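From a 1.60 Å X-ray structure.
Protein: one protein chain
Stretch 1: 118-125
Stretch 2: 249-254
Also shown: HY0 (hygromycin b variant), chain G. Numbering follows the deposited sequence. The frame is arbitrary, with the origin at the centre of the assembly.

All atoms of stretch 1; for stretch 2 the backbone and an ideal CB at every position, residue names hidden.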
# COMPACT_ATOMS: atom_id res chain seq x y z
N GLN A 118 -4.75 4.79 20.68
CA GLN A 118 -3.38 4.42 20.37
C GLN A 118 -3.18 4.37 18.84
O GLN A 118 -3.99 3.78 18.13
CB GLN A 118 -3.08 3.07 21.01
CG GLN A 118 -1.72 2.55 20.78
CD GLN A 118 -1.52 1.22 21.49
OE1 GLN A 118 -1.89 0.16 20.97
NE2 GLN A 118 -0.95 1.28 22.69
N VAL A 119 -2.12 4.99 18.34
CA VAL A 119 -1.88 4.97 16.90
C VAL A 119 -0.58 4.22 16.60
O VAL A 119 0.30 4.13 17.46
CB VAL A 119 -1.83 6.40 16.31
CG1 VAL A 119 -3.16 7.09 16.51
CG2 VAL A 119 -0.72 7.23 16.96
N GLY A 120 -0.49 3.67 15.39
CA GLY A 120 0.66 2.86 15.00
C GLY A 120 1.35 3.29 13.72
O GLY A 120 2.14 2.53 13.15
N ARG A 121 1.04 4.49 13.26
CA ARG A 121 1.75 5.11 12.15
C ARG A 121 2.25 6.48 12.61
O ARG A 121 1.53 7.21 13.30
CB ARG A 121 0.86 5.27 10.92
CG ARG A 121 0.60 3.98 10.15
CD ARG A 121 1.74 3.73 9.17
NE ARG A 121 1.67 2.44 8.49
CZ ARG A 121 2.04 1.29 9.04
NH1 ARG A 121 2.48 1.27 10.29
NH2 ARG A 121 1.98 0.15 8.34
N ASP A 122 3.48 6.81 12.22
CA ASP A 122 4.04 8.14 12.41
C ASP A 122 4.21 8.70 11.02
O ASP A 122 5.06 8.22 10.25
CB ASP A 122 5.39 8.10 13.15
CG ASP A 122 5.94 9.48 13.48
OD1 ASP A 122 5.56 10.49 12.83
OD2 ASP A 122 6.77 9.56 14.41
N LEU A 123 3.41 9.71 10.68
CA LEU A 123 3.36 10.16 9.30
C LEU A 123 4.66 10.89 8.92
O LEU A 123 4.93 11.03 7.73
CB LEU A 123 2.11 11.02 9.05
CG LEU A 123 0.81 10.18 8.99
CD1 LEU A 123 -0.40 11.04 8.63
CD2 LEU A 123 0.92 9.01 8.02
N SER A 124 5.49 11.27 9.89
CA SER A 124 6.76 11.93 9.58
C SER A 124 7.76 10.98 8.93
O SER A 124 8.73 11.41 8.30
CB SER A 124 7.40 12.55 10.84
OG SER A 124 7.73 11.56 11.81
N ILE A 125 7.54 9.68 9.11
CA ILE A 125 8.44 8.69 8.56
C ILE A 125 7.74 7.66 7.69
O ILE A 125 8.35 6.66 7.32
CB ILE A 125 9.20 7.92 9.68
CG1 ILE A 125 8.21 7.45 10.76
CG2 ILE A 125 10.31 8.79 10.27
CD1 ILE A 125 8.81 6.50 11.80
N UNK A 249 6.30 20.44 16.01
CA UNK A 249 7.38 19.55 16.38
C UNK A 249 7.03 18.11 16.11
O UNK A 249 6.00 17.78 15.52
CB UNK A 249 7.74 19.73 17.86
N UNK A 250 7.92 17.25 16.56
CA UNK A 250 7.83 15.83 16.27
C UNK A 250 7.58 15.06 17.56
O UNK A 250 8.34 15.17 18.53
CB UNK A 250 9.10 15.33 15.58
N UNK A 251 6.50 14.29 17.56
CA UNK A 251 6.15 13.45 18.71
C UNK A 251 6.47 12.01 18.38
O UNK A 251 5.77 11.37 17.60
CB UNK A 251 4.67 13.60 19.09
N UNK A 252 7.54 11.49 18.98
CA UNK A 252 7.98 10.15 18.63
C UNK A 252 7.10 9.06 19.22
O UNK A 252 6.55 9.20 20.32
CB UNK A 252 9.42 9.94 19.09
N UNK A 253 6.99 7.96 18.48
CA UNK A 253 6.35 6.75 18.98
C UNK A 253 7.35 6.02 19.88
O UNK A 253 8.43 6.55 20.12
CB UNK A 253 5.88 5.85 17.83
N UNK A 254 6.98 4.85 20.39
CA UNK A 254 7.84 4.15 21.37
C UNK A 254 9.28 4.07 20.90
O UNK A 254 9.53 3.72 19.76
CB UNK A 254 7.31 2.74 21.63
C1 HY0 G . 12.35 10.79 22.02
C2 HY0 G . 11.63 10.52 23.32
C3 HY0 G . 12.00 11.60 24.34
C4 HY0 G . 13.51 11.61 24.58
C5 HY0 G . 14.28 11.76 23.26
C6 HY0 G . 13.85 10.77 22.23
N7 HY0 G . 10.24 10.56 23.08
O8 HY0 G . 12.01 9.76 21.13
N9 HY0 G . 13.82 12.70 25.44
C10 HY0 G . 13.54 12.30 26.81
O11 HY0 G . 15.65 11.56 23.53
C12 HY0 G . 15.47 10.39 18.89
C13 HY0 G . 15.10 10.04 20.31
O14 HY0 G . 16.20 9.62 21.09
C15 HY0 G . 16.79 8.49 20.53
C16 HY0 G . 17.56 8.95 19.32
C17 HY0 G . 16.50 9.53 18.30
O18 HY0 G . 14.49 11.14 20.97
C19 HY0 G . 17.74 7.87 21.56
O20 HY0 G . 16.95 7.27 22.59
O21 HY0 G . 18.47 9.92 19.67
O22 HY0 G . 17.18 10.25 17.36
C23 HY0 G . 16.57 11.56 17.34
C24 HY0 G . 17.62 12.58 17.05
C25 HY0 G . 16.98 13.91 16.69
C26 HY0 G . 15.96 13.75 15.59
C27 HY0 G . 14.94 12.75 16.03
O28 HY0 G . 15.61 11.54 16.32
O29 HY0 G . 15.93 11.78 18.67
O30 HY0 G . 18.46 12.81 18.19
O31 HY0 G . 18.00 14.82 16.34
O32 HY0 G . 16.56 13.32 14.37
C33 HY0 G . 13.91 12.49 14.92
C34 HY0 G . 12.65 11.91 15.52
O35 HY0 G . 11.90 12.90 16.19
N36 HY0 G . 14.44 11.52 14.03

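Position 249 lies beyond the reach of stretch 1. Its phi of 148° and psi of -173° fall where a side chain is strongly disfavoured, so the backbone alone argues for glycine. The residue is Gly-249.

Position 250 has an extended backbone, with CA-to-CB sideways to stretch 1. No atom of stretch 1 lies within 5.5 Å of the ideal CB, so a small residue would not reach stretch 1. The nearest CA across is that of Ser-124, at 7.8 Å from CA of position 250. A long or aromatic side chain could bridge this distance. The residue is Tyr-250. With chi1 in m, its ring comes down beside Ser-124, and Tyr-250 CE2 lies 3.9 Å from Ser-124 CB. The serine carbon sits at the ring edge, near its plane. The hydroxyl is hydrogen-bonded elsewhere in the structure.

Position 251 is also extended and sideways. Its CB meets nothing of stretch 1, and many residues would fit, beta-branched ones among them. The residue is Val-251, with chi1 in t. Val-251 O accepts a hydrogen bond from water 3 (2.7 Å to the water O), which also donates to Asp-122 OD1.

Position 252 points its CB away from stretch 1, on the side where the ligand lies. HY0 offers the hydroxyls O8 and O35 there, so an acceptor such as Asp, Asn, Glu or Gln would suit. The residue is Asp-252. Asp-252 OD2 accepts from HY0 O8 at 2.6 Å, and Asp-252 OD1 from HY0 O35, also at 2.6 Å. Water 1 donates to both Asp-252 OD1 and Asp-122 OD2, so two carboxylates share one water without touching.

Position 253 points toward stretch 1. Its ideal CB is 5.1 Å from Asp-122 OD2, and beyond lie Val-119 CG2 and the carbonyl of Arg-121. A flat, polar or aromatic side chain would suit; His, Asn, Gln, Tyr or Phe could be considered. The residue is His-253, with chi1 in m. Asp-122 CB lies over one ring face, 3.8 Å from the centroid of the His-253 ring, a CH-pi contact. Arg-121 O meets the edge, 2.9 Å from His-253 CE1; its 3.3 Å approach to His-253 NE2 has too poor an angle for a hydrogen bond. Val-119 CG2 packs 3.8 Å from His-253 CE1. Water 2 accepts from His-253 N and donates to Asp-122 OD2.

Position 254 is sideways and makes no contact with stretch 1, which sets no preference. The residue is Asp-254; its carboxylate is hydrogen-bonded elsewhere in the structure.

Stretch 2 249-254: GYVDHD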
# COMPACT_ATOMS: atom_id res chain seq x y z
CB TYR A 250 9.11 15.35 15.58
CG TYR A 250 9.31 15.96 14.21
CD1 TYR A 250 9.65 17.31 14.07
CD2 TYR A 250 9.16 15.20 13.05
CE1 TYR A 250 9.82 17.88 12.82
CE2 TYR A 250 9.34 15.77 11.79
CZ TYR A 250 9.68 17.11 11.69
OH TYR A 250 9.85 17.69 10.45
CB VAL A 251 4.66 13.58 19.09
CG1 VAL A 251 4.35 12.73 20.32
CG2 VAL A 251 4.28 15.04 19.33
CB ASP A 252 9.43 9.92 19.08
CG ASP A 252 10.43 10.78 18.32
OD1 ASP A 252 10.06 11.45 17.34
OD2 ASP A 252 11.62 10.78 18.72
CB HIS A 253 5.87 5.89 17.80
CG HIS A 253 4.76 6.53 17.02
ND1 HIS A 253 3.72 5.81 16.46
CD2 HIS A 253 4.52 7.82 16.71
CE1 HIS A 253 2.89 6.63 15.85
NE2 HIS A 253 3.36 7.86 15.98
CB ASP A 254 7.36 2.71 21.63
CG ASP A 254 6.02 2.63 22.36
OD1 ASP A 254 5.56 3.63 22.93
OD2 ASP A 254 5.43 1.51 22.36
O HOH W 1 8.42 11.80 15.35
O HOH W 2 8.18 7.69 15.74
O HOH W 3 4.55 12.03 15.27
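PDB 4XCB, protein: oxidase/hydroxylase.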